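Local coordinates for protein sialidase B (Streptococcus pneumoniae serotype 4, PDB 4XHX) that cleaves terminal sialic acid residues from oligosaccharides, glycoproteins and glycolipids as an exo-sialidase of glycosyl hydrolase family 33, at residues R207-Y212 with G627-K632; L220-A225 with I288-V293; I571-N576 with A614-T619. The protein carries 1 engineered substitution. All coordinates share one frame; numbering follows the deposited sequence.

Contact 1: residues R207-Y212 with G627-K632. With OPX ((1s,3R,4S)-1-[(cyclohexylamino)methyl]-3,4-dihydroxycyclopentanesulfonic acid), chain C; JKK (2-[(3-chlorobenzyl)amino]ethanesulfonic acid), chain B.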
loop_
_atom_site.group_PDB
_atom_site.type_symbol
_atom_site.label_atom_id
_atom_site.label_comp_id
_atom_site.label_asym_id
_atom_site.label_seq_id
_atom_site.Cartn_x
_atom_site.Cartn_y
_atom_site.Cartn_z
ATOM N N ARG A 207 2.697 0.230 -0.407
ATOM C CA ARG A 207 1.845 -0.481 0.539
ATOM C C ARG A 207 2.169 -0.020 1.952
ATOM O O ARG A 207 3.167 0.665 2.172
ATOM C CB ARG A 207 2.060 -1.996 0.440
ATOM C CG ARG A 207 1.264 -2.681 -0.656
ATOM C CD ARG A 207 1.002 -4.154 -0.276
ATOM N NE ARG A 207 0.212 -4.282 0.953
ATOM C CZ ARG A 207 -0.029 -5.448 1.556
ATOM N NH1 ARG A 207 0.464 -6.572 1.042
ATOM N NH2 ARG A 207 -0.758 -5.497 2.670
ATOM N N ILE A 208 1.339 -0.439 2.903
ATOM C CA ILE A 208 1.598 -0.224 4.321
ATOM C C ILE A 208 1.645 1.278 4.713
ATOM O O ILE A 208 2.645 1.752 5.233
ATOM C CB ILE A 208 2.912 -0.958 4.772
ATOM C CG1 ILE A 208 3.121 -2.310 4.033
ATOM C CG2 ILE A 208 2.919 -1.174 6.261
ATOM C CD1 ILE A 208 2.006 -3.345 4.206
ATOM N N PRO A 209 0.551 2.028 4.455
ATOM C CA PRO A 209 0.513 3.446 4.833
ATOM C C PRO A 209 0.481 3.641 6.343
ATOM O O PRO A 209 -0.079 2.795 7.061
ATOM C CB PRO A 209 -0.829 3.914 4.265
ATOM C CG PRO A 209 -1.689 2.671 4.262
ATOM C CD PRO A 209 -0.713 1.605 3.820
ATOM N N THR A 210 1.078 4.741 6.809
ATOM C CA THR A 210 0.914 5.223 8.184
ATOM C C THR A 210 0.518 6.700 8.191
ATOM O O THR A 210 0.747 7.423 7.205
ATOM C CB THR A 210 2.197 5.060 8.995
ATOM O OG1 THR A 210 3.147 6.075 8.615
ATOM C CG2 THR A 210 2.788 3.648 8.765
ATOM N N LEU A 211 -0.112 7.133 9.287
ATOM C CA LEU A 211 -0.430 8.540 9.509
ATOM C C LEU A 211 -0.274 8.838 10.977
ATOM O O LEU A 211 -0.666 8.015 11.820
ATOM C CB LEU A 211 -1.871 8.886 9.107
ATOM C CG LEU A 211 -2.235 8.991 7.637
ATOM C CD1 LEU A 211 -3.738 9.079 7.506
ATOM C CD2 LEU A 211 -1.566 10.194 6.983
ATOM N N TYR A 212 0.276 10.021 11.275
ATOM C CA TYR A 212 0.492 10.457 12.653
ATOM C C TYR A 212 0.443 11.992 12.761
ATOM O O TYR A 212 1.089 12.713 11.985
ATOM C CB TYR A 212 1.823 9.906 13.183
ATOM C CG TYR A 212 1.991 9.972 14.696
ATOM C CD1 TYR A 212 2.294 11.173 15.327
ATOM C CD2 TYR A 212 1.858 8.832 15.487
ATOM C CE1 TYR A 212 2.460 11.243 16.696
ATOM C CE2 TYR A 212 2.017 8.895 16.870
ATOM C CZ TYR A 212 2.325 10.102 17.467
ATOM O OH TYR A 212 2.493 10.184 18.839
ATOM N N GLY A 627 -8.310 11.913 8.882
ATOM C CA GLY A 627 -7.579 11.551 7.680
ATOM C C GLY A 627 -7.410 10.042 7.605
ATOM O O GLY A 627 -7.090 9.405 8.614
ATOM N N VAL A 628 -7.668 9.484 6.420
ATOM C CA VAL A 628 -7.527 8.053 6.154
ATOM C C VAL A 628 -6.681 7.845 4.915
ATOM O O VAL A 628 -7.048 8.276 3.814
ATOM C CB VAL A 628 -8.894 7.342 5.883
ATOM C CG1 VAL A 628 -8.721 5.810 6.001
ATOM C CG2 VAL A 628 -9.981 7.835 6.845
ATOM N N LEU A 629 -5.545 7.187 5.100
ATOM C CA LEU A 629 -4.690 6.801 3.987
ATOM C C LEU A 629 -4.753 5.277 3.946
ATOM O O LEU A 629 -4.388 4.621 4.911
ATOM C CB LEU A 629 -3.258 7.263 4.243
ATOM C CG LEU A 629 -2.232 6.960 3.159
ATOM C CD1 LEU A 629 -2.576 7.687 1.895
ATOM C CD2 LEU A 629 -0.833 7.337 3.649
ATOM N N PHE A 630 -5.240 4.710 2.851
ATOM C CA PHE A 630 -5.526 3.272 2.855
ATOM C C PHE A 630 -5.232 2.628 1.517
ATOM O O PHE A 630 -5.228 3.299 0.482
ATOM C CB PHE A 630 -6.990 3.009 3.240
ATOM C CG PHE A 630 -7.986 3.639 2.296
ATOM C CD1 PHE A 630 -8.341 4.978 2.421
ATOM C CD2 PHE A 630 -8.554 2.908 1.282
ATOM C CE1 PHE A 630 -9.254 5.555 1.552
ATOM C CE2 PHE A 630 -9.484 3.490 0.419
ATOM C CZ PHE A 630 -9.823 4.802 0.550
ATOM N N GLU A 631 -5.007 1.317 1.550
ATOM C CA GLU A 631 -4.918 0.521 0.329
ATOM C C GLU A 631 -6.312 0.290 -0.264
ATOM O O GLU A 631 -7.076 -0.528 0.237
ATOM C CB GLU A 631 -4.252 -0.823 0.633
ATOM C CG GLU A 631 -2.823 -0.702 1.133
ATOM C CD GLU A 631 -2.231 -2.022 1.621
ATOM O OE1 GLU A 631 -2.968 -3.042 1.704
ATOM O OE2 GLU A 631 -1.018 -2.025 1.939
ATOM N N LYS A 632 -6.650 1.013 -1.327
ATOM C CA LYS A 632 -7.955 0.831 -1.949
ATOM C C LYS A 632 -7.902 -0.293 -2.989
ATOM O O LYS A 632 -8.091 -0.061 -4.179
ATOM C CB LYS A 632 -8.458 2.131 -2.580
ATOM C CG LYS A 632 -9.957 2.119 -2.853
ATOM C CD LYS A 632 -10.388 3.216 -3.830
ATOM C CE LYS A 632 -11.872 3.117 -4.119
ATOM N NZ LYS A 632 -12.676 3.332 -2.886
HETATM C CAF OPX C . -6.070 17.001 17.760
HETATM C CAG OPX C . -5.321 17.238 19.028
HETATM C CAH OPX C . -5.274 16.160 16.810
HETATM C CAI OPX C . -4.790 15.974 19.653
HETATM C CAJ OPX C . -4.723 14.898 17.449
HETATM C CAK OPX C . -2.509 13.200 18.482
HETATM C CAL OPX C . -3.124 10.791 18.461
HETATM C CAM OPX C . -0.865 11.320 17.955
HETATM C CAO OPX C . -2.439 9.678 17.754
HETATM C CAP OPX C . -1.425 10.327 16.970
HETATM C CAQ OPX C . -3.957 15.167 18.686
HETATM C CAR OPX C . -2.053 11.751 18.788
HETATM N NAN OPX C . -3.541 13.885 19.326
HETATM O OAA OPX C . -2.928 11.945 21.299
HETATM O OAB OPX C . -1.423 10.187 20.785
HETATM O OAC OPX C . -3.321 9.006 16.927
HETATM O OAD OPX C . -2.009 10.991 15.899
HETATM O OAE OPX C . -0.611 12.373 20.912
HETATM S SAS OPX C . -1.734 11.551 20.517
HETATM C CAE JKK B . 7.682 -8.298 7.633
HETATM C CAF JKK B . 8.411 -8.926 6.567
HETATM C CAG JKK B . 6.292 -8.516 7.736
HETATM C CAH JKK B . 6.379 -9.971 5.738
HETATM C CAI JKK B . 2.045 -9.212 5.763
HETATM C CAJ JKK B . 1.299 -8.540 4.633
HETATM C CAK JKK B . 4.144 -9.587 6.885
HETATM C CAM JKK B . 7.764 -9.748 5.635
HETATM C CAN JKK B . 5.644 -9.354 6.807
HETATM N NAL JKK B . 3.437 -8.868 5.845
HETATM O OAA JKK B . -1.098 -9.757 5.096
HETATM O OAB JKK B . 0.301 -10.587 3.269
HETATM O OAC JKK B . -0.857 -8.510 3.007
HETATM S SAO JKK B . -0.164 -9.379 3.958
HETATM CL CL JKK B . 8.662 -10.507 4.346
#

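Contact 2: residues L220-A225 with I288-V293. With JKK (2-[(3-chlorobenzyl)amino]ethanesulfonic acid), chain B.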
loop_
_atom_site.group_PDB
_atom_site.type_symbol
_atom_site.label_atom_id
_atom_site.label_comp_id
_atom_site.label_asym_id
_atom_site.label_seq_id
_atom_site.Cartn_x
_atom_site.Cartn_y
_atom_site.Cartn_z
ATOM N N LEU A 220 2.079 13.684 9.543
ATOM C CA LEU A 220 3.168 12.963 8.911
ATOM C C LEU A 220 2.700 11.582 8.476
ATOM O O LEU A 220 1.891 10.934 9.165
ATOM C CB LEU A 220 4.350 12.832 9.872
ATOM C CG LEU A 220 5.592 12.129 9.320
ATOM C CD1 LEU A 220 6.314 12.983 8.250
ATOM C CD2 LEU A 220 6.526 11.783 10.466
ATOM N N SER A 221 3.209 11.137 7.332
ATOM C CA SER A 221 2.854 9.829 6.794
ATOM C C SER A 221 4.097 9.075 6.373
ATOM O O SER A 221 5.018 9.668 5.818
ATOM C CB SER A 221 1.924 9.994 5.588
ATOM O OG SER A 221 1.673 8.757 4.950
ATOM N N SER A 222 4.137 7.776 6.655
ATOM C CA SER A 222 5.180 6.918 6.098
ATOM C C SER A 222 4.534 5.775 5.327
ATOM O O SER A 222 3.318 5.559 5.420
ATOM C CB SER A 222 6.155 6.399 7.169
ATOM O OG SER A 222 5.521 5.528 8.084
ATOM N N ILE A 223 5.345 5.045 4.569
ATOM C CA ILE A 223 4.825 4.033 3.668
ATOM C C ILE A 223 5.976 3.172 3.172
ATOM O O ILE A 223 7.135 3.602 3.213
ATOM C CB ILE A 223 4.137 4.716 2.462
ATOM C CG1 ILE A 223 3.300 3.711 1.654
ATOM C CG2 ILE A 223 5.179 5.410 1.592
ATOM C CD1 ILE A 223 1.991 4.261 1.136
ATOM N N ASP A 224 5.664 1.951 2.741
ATOM C CA ASP A 224 6.597 1.128 1.971
ATOM C C ASP A 224 6.645 1.672 0.546
ATOM O O ASP A 224 5.636 1.618 -0.157
ATOM C CB ASP A 224 6.079 -0.322 1.863
ATOM C CG ASP A 224 6.384 -1.174 3.090
ATOM O OD1 ASP A 224 6.506 -0.647 4.226
ATOM O OD2 ASP A 224 6.495 -2.401 2.910
ATOM N N ALA A 225 7.794 2.178 0.103
ATOM C CA ALA A 225 7.994 2.435 -1.321
ATOM C C ALA A 225 8.493 1.142 -1.972
ATOM O O ALA A 225 9.646 0.768 -1.805
ATOM C CB ALA A 225 8.986 3.572 -1.534
ATOM N N ILE A 288 10.610 -2.866 5.465
ATOM C CA ILE A 288 9.200 -3.193 5.314
ATOM C C ILE A 288 8.504 -2.944 6.634
ATOM O O ILE A 288 9.091 -3.156 7.691
ATOM C CB ILE A 288 9.018 -4.667 4.828
ATOM C CG1 ILE A 288 7.544 -5.057 4.730
ATOM C CG2 ILE A 288 9.780 -5.632 5.717
ATOM C CD1 ILE A 288 7.318 -6.421 4.031
ATOM N N ASP A 289 7.269 -2.453 6.566
ATOM C CA ASP A 289 6.448 -2.186 7.748
ATOM C C ASP A 289 7.036 -1.107 8.661
ATOM O O ASP A 289 7.873 -1.379 9.517
ATOM C CB ASP A 289 6.169 -3.464 8.549
ATOM C CG ASP A 289 5.264 -4.444 7.808
ATOM O OD1 ASP A 289 4.747 -4.110 6.716
ATOM O OD2 ASP A 289 5.067 -5.558 8.327
ATOM N N SER A 290 6.565 0.121 8.495
ATOM C CA SER A 290 7.054 1.222 9.312
ATOM C C SER A 290 5.994 1.668 10.312
ATOM O O SER A 290 4.799 1.468 10.099
ATOM C CB SER A 290 7.483 2.402 8.428
ATOM O OG SER A 290 6.391 2.865 7.666
ATOM N N SER A 291 6.449 2.295 11.391
ATOM C CA SER A 291 5.573 2.820 12.431
ATOM C C SER A 291 6.161 4.131 12.979
ATOM O O SER A 291 7.384 4.284 13.055
ATOM C CB SER A 291 5.443 1.798 13.549
ATOM O OG SER A 291 4.425 2.170 14.447
ATOM N N ILE A 292 5.296 5.063 13.376
ATOM C CA ILE A 292 5.726 6.401 13.800
ATOM C C ILE A 292 5.207 6.756 15.199
ATOM O O ILE A 292 4.111 6.357 15.587
ATOM C CB ILE A 292 5.203 7.495 12.834
ATOM C CG1 ILE A 292 5.739 7.290 11.420
ATOM C CG2 ILE A 292 5.587 8.919 13.319
ATOM C CD1 ILE A 292 5.207 8.314 10.456
ATOM N N VAL A 293 6.004 7.501 15.947
ATOM C CA VAL A 293 5.535 8.108 17.178
ATOM C C VAL A 293 6.280 9.422 17.381
ATOM O O VAL A 293 7.357 9.619 16.812
ATOM C CB VAL A 293 5.756 7.195 18.395
ATOM C CG1 VAL A 293 7.220 7.290 18.874
ATOM C CG2 VAL A 293 4.768 7.580 19.509
HETATM C CAE JKK B . 7.682 -8.298 7.633
HETATM C CAF JKK B . 8.411 -8.926 6.567
HETATM C CAG JKK B . 6.292 -8.516 7.736
HETATM C CAH JKK B . 6.379 -9.971 5.738
HETATM C CAI JKK B . 2.045 -9.212 5.763
HETATM C CAJ JKK B . 1.299 -8.540 4.633
HETATM C CAK JKK B . 4.144 -9.587 6.885
HETATM C CAM JKK B . 7.764 -9.748 5.635
HETATM C CAN JKK B . 5.644 -9.354 6.807
HETATM N NAL JKK B . 3.437 -8.868 5.845
HETATM O OAA JKK B . -1.098 -9.757 5.096
HETATM O OAB JKK B . 0.301 -10.587 3.269
HETATM O OAC JKK B . -0.857 -8.510 3.007
HETATM S SAO JKK B . -0.164 -9.379 3.958
HETATM CL CL JKK B . 8.662 -10.507 4.346
#

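Contact 3: residues I571-N576 with A614-T619. With JKK (2-[(3-chlorobenzyl)amino]ethanesulfonic acid), chain B.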
loop_
_atom_site.group_PDB
_atom_site.type_symbol
_atom_site.label_atom_id
_atom_site.label_comp_id
_atom_site.label_asym_id
_atom_site.label_seq_id
_atom_site.Cartn_x
_atom_site.Cartn_y
_atom_site.Cartn_z
ATOM N N ILE A 571 -12.065 5.088 17.327
ATOM C CA ILE A 571 -12.390 4.834 15.922
ATOM C C ILE A 571 -11.493 3.740 15.334
ATOM O O ILE A 571 -10.275 3.831 15.418
ATOM C CB ILE A 571 -12.291 6.126 15.071
ATOM C CG1 ILE A 571 -13.150 7.228 15.685
ATOM C CG2 ILE A 571 -12.760 5.858 13.632
ATOM C CD1 ILE A 571 -13.137 8.527 14.913
ATOM N N LEU A 572 -12.109 2.696 14.776
ATOM C CA LEU A 572 -11.386 1.597 14.131
ATOM C C LEU A 572 -11.510 1.683 12.608
ATOM O O LEU A 572 -12.587 1.956 12.083
ATOM C CB LEU A 572 -11.957 0.234 14.558
ATOM C CG LEU A 572 -11.780 -0.275 15.979
ATOM C CD1 LEU A 572 -12.335 -1.690 16.105
ATOM C CD2 LEU A 572 -10.325 -0.241 16.369
ATOM N N SER A 573 -10.411 1.425 11.912
ATOM C CA SER A 573 -10.412 1.307 10.460
ATOM C C SER A 573 -10.004 -0.115 10.074
ATOM O O SER A 573 -8.953 -0.614 10.501
ATOM C CB SER A 573 -9.434 2.296 9.829
ATOM O OG SER A 573 -9.310 2.051 8.440
ATOM N N THR A 574 -10.842 -0.758 9.272
ATOM C CA THR A 574 -10.630 -2.138 8.903
ATOM C C THR A 574 -11.551 -2.487 7.746
ATOM O O THR A 574 -12.620 -1.885 7.601
ATOM C CB THR A 574 -10.939 -3.074 10.103
ATOM O OG1 THR A 574 -10.847 -4.438 9.695
ATOM C CG2 THR A 574 -12.339 -2.819 10.646
ATOM N N PRO A 575 -11.145 -3.462 6.911
ATOM C CA PRO A 575 -12.189 -4.014 6.049
ATOM C C PRO A 575 -13.243 -4.711 6.924
ATOM O O PRO A 575 -12.920 -5.146 8.028
ATOM C CB PRO A 575 -11.424 -5.028 5.181
ATOM C CG PRO A 575 -10.240 -5.435 6.026
ATOM C CD PRO A 575 -9.856 -4.162 6.760
ATOM N N ASN A 576 -14.485 -4.787 6.462
ATOM C CA ASN A 576 -15.491 -5.572 7.175
ATOM C C ASN A 576 -16.057 -6.614 6.227
ATOM O O ASN A 576 -17.002 -6.332 5.486
ATOM C CB ASN A 576 -16.619 -4.689 7.726
ATOM C CG ASN A 576 -17.499 -5.425 8.745
ATOM O OD1 ASN A 576 -17.426 -6.652 8.889
ATOM N ND2 ASN A 576 -18.316 -4.672 9.463
ATOM N N ALA A 614 -7.849 -2.569 2.247
ATOM C CA ALA A 614 -6.942 -3.438 2.980
ATOM C C ALA A 614 -6.259 -2.704 4.144
ATOM O O ALA A 614 -6.943 -2.202 5.053
ATOM C CB ALA A 614 -5.939 -4.098 2.031
ATOM N N TYR A 615 -4.931 -2.633 4.135
ATOM C CA TYR A 615 -4.223 -1.942 5.217
ATOM C C TYR A 615 -4.625 -0.478 5.219
ATOM O O TYR A 615 -4.899 0.089 4.162
ATOM C CB TYR A 615 -2.719 -2.047 5.048
ATOM C CG TYR A 615 -2.111 -3.345 5.529
ATOM C CD1 TYR A 615 -2.694 -4.568 5.217
ATOM C CD2 TYR A 615 -0.933 -3.352 6.259
ATOM C CE1 TYR A 615 -2.127 -5.766 5.626
ATOM C CE2 TYR A 615 -0.354 -4.550 6.683
ATOM C CZ TYR A 615 -0.961 -5.758 6.358
ATOM O OH TYR A 615 -0.415 -6.964 6.764
ATOM N N SER A 616 -4.651 0.142 6.400
ATOM C CA SER A 616 -5.133 1.513 6.490
ATOM C C SER A 616 -4.413 2.293 7.579
ATOM O O SER A 616 -3.880 1.711 8.521
ATOM C CB SER A 616 -6.639 1.522 6.754
ATOM O OG SER A 616 -6.923 0.935 8.014
ATOM N N ALA A 617 -4.396 3.612 7.427
ATOM C CA ALA A 617 -3.887 4.510 8.457
ATOM C C ALA A 617 -4.952 5.541 8.769
ATOM O O ALA A 617 -5.595 6.079 7.866
ATOM C CB ALA A 617 -2.614 5.199 7.983
ATOM N N ILE A 618 -5.154 5.831 10.048
ATOM C CA ILE A 618 -6.072 6.903 10.402
ATOM C C ILE A 618 -5.466 7.808 11.450
ATOM O O ILE A 618 -4.758 7.360 12.350
ATOM C CB ILE A 618 -7.441 6.397 10.912
ATOM C CG1 ILE A 618 -7.255 5.422 12.078
ATOM C CG2 ILE A 618 -8.214 5.716 9.790
ATOM C CD1 ILE A 618 -8.541 5.033 12.706
ATOM N N THR A 619 -5.758 9.095 11.331
ATOM C CA THR A 619 -5.360 10.024 12.359
ATOM C C THR A 619 -6.383 11.155 12.460
ATOM O O THR A 619 -7.039 11.519 11.470
ATOM C CB THR A 619 -3.921 10.560 12.121
ATOM O OG1 THR A 619 -3.420 11.167 13.324
ATOM C CG2 THR A 619 -3.893 11.574 10.980
HETATM C CAE JKK B . 7.682 -8.298 7.633
HETATM C CAF JKK B . 8.411 -8.926 6.567
HETATM C CAG JKK B . 6.292 -8.516 7.736
HETATM C CAH JKK B . 6.379 -9.971 5.738
HETATM C CAI JKK B . 2.045 -9.212 5.763
HETATM C CAJ JKK B . 1.299 -8.540 4.633
HETATM C CAK JKK B . 4.144 -9.587 6.885
HETATM C CAM JKK B . 7.764 -9.748 5.635
HETATM C CAN JKK B . 5.644 -9.354 6.807
HETATM N NAL JKK B . 3.437 -8.868 5.845
HETATM O OAA JKK B . -1.098 -9.757 5.096
HETATM O OAB JKK B . 0.301 -10.587 3.269
HETATM O OAC JKK B . -0.857 -8.510 3.007
HETATM S SAO JKK B . -0.164 -9.379 3.958
HETATM CL CL JKK B . 8.662 -10.507 4.346
#

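Contact 1: residues R207-Y212 with G627-K632
Arg-207 and Glu-631 form a buried salt bridge between two neighbouring blades of the sialidase beta-propeller, on segments that run nearly antiparallel. NE of Arg-207 lies 2.8 Å from OE2 of Glu-631 in an almost straight hydrogen bond (N-H...O 172°). The oxygen sits in the guanidinium plane, yet the donor reaches it from above the carboxylate plane. The same OE2 gives its anti lone pair to the backbone N of Ile-208 at 3.0 Å, while OE1 takes Tyr-615 N and Ser-635 OG. Glutamate suits this place because its extended chain reaches from one blade to the other.

A bend at chi3 (62°) helps turn the guanidinium edge to the sulfonate of bound 2-[(3-chlorobenzyl)amino]ethanesulfonic acid, where NH1 (3.1 Å) and NH2 (3.0 Å) both bond OAC in the guanidinium plane. Arg-519 and Arg-581 also bind this ligand; all three arginines are substrate-binding by similarity, and the sulfonate probably mimics the sialic acid carboxylate.

Farther along, Pro-209, compact and lacking an N-H, presses CB tightly against Leu-629 CD2 at 3.5 Å. Leu-211 crosses Leu-629 at about a right angle, CD1 to CB 3.8 Å, and the same CD1 rests 3.5 Å from Gly-627 O.

Contact 2: residues L220-A225 with I288-V293
Leu-220 overlaps the end of Ile-292, its CD2 lying 3.7 Å from CD1 of the isoleucine where the two side chains cross at about a right angle. They join successive blades of the beta-propeller: strand 219-226 belongs to one sheet and strand 286-294 to the next, and the two run antiparallel (174°) with the axes of the two short segments 6.5 Å apart. No backbone-to-backbone hydrogen bonds join the two segments; side chains make the contact, with one backbone N-H taking part. Ile-292 CD1 serves two neighbours, since it also meets Ser-222 OG at 3.7 Å.

In the middle, small polar residues allow close approach. OG of Ser-222 and OG of Ser-290 share a hydrogen bond of 2.8 Å, and each hydroxyl is tucked between its own backbone N and carbonyl carbon (chi1 66° for Ser-222), the rotation that turns it to the other strand. Ser-222 OG also bonds Thr-210 OG1, so this buried hydroxyl has one partner in its own sheet, Thr-210, and one in the next blade, Ser-290.

Toward the active site the chemistry becomes acidic. Asp-224 OD1 receives the backbone N-H of Asp-289 on its syn lone pair at 3.1 Å, a somewhat bent bond (143°). Its other oxygen, OD2, rests against CG1 of Ile-288 and forms a salt bridge with Arg-226, which probably offsets the proximity of the Asp-289 carboxylate. The branched Ile-288 suits the pocket wall: its CD1 and CG2 touch the bound ligand's chlorobenzyl ring. Beside it, Asp-289 OD2 comes within 3.3 Å of ring carbon CAG.

Contact 3: residues I571-N576 with A614-T619
Two buried serine hydroxyls pass beside each other between strands of two different sheets: Ser-573 OG and Ser-616 OG are 2.7 Å apart and hydrogen-bonded, each C-O bond roughly square to the line joining the oxygens. Neither depends on this bond alone, because Ser-573 OG also pairs with Tyr-613 OH and Ser-616 OG with Ser-556 OG, giving a short run of hydroxyls. Serine fits here by being small enough for the strands to come close and able both to donate and to accept a hydrogen bond. Ser-573 holds its OG anti to the backbone N (chi1 172°), reaching across to its partner.

The strands belong to adjoining blades of the sialidase propeller and run antiparallel at 163°, the axes of the two short segments 7.3 Å apart. Beyond the serines, Ile-618 packs with both its branches: CG2 lies over Ser-573 CB at 3.6 Å, and CD1 reaches Ile-571 O at 3.4 Å. At the other end Pro-575 CD touches Ala-614 O at 3.9 Å.

Tyr-615, the nucleophile by similarity, points away from strand 569-575 and into the active site. Its OH hydrogen-bonds Glu-503, a predicted active-site residue, and stands 3.2 Å from CAJ of the bound chlorobenzylamino-ethanesulfonate.

All three contacts are buried and join adjacent blades of one propeller, so none is a surface contact. Contact 1 lies nearest the chain centre and touches both others: its strand 205-213 is sheet neighbour to strand 219-226 of contact 2, and its strand 626-631 to strand 616-620 of contact 3. Contacts 2 and 3 do not touch: their centres are about 15 Å apart and their nearest atoms about 5 Å. Each of those two bridges its strands with a serine pair, whereas contact 1 uses an ion pair and packing of Pro-209 and Leu-211 on Leu-629. Toward the ligand, contact 1 offers a cationic group, contact 2 a hydrophobic and acidic wall, contact 3 the tyrosine.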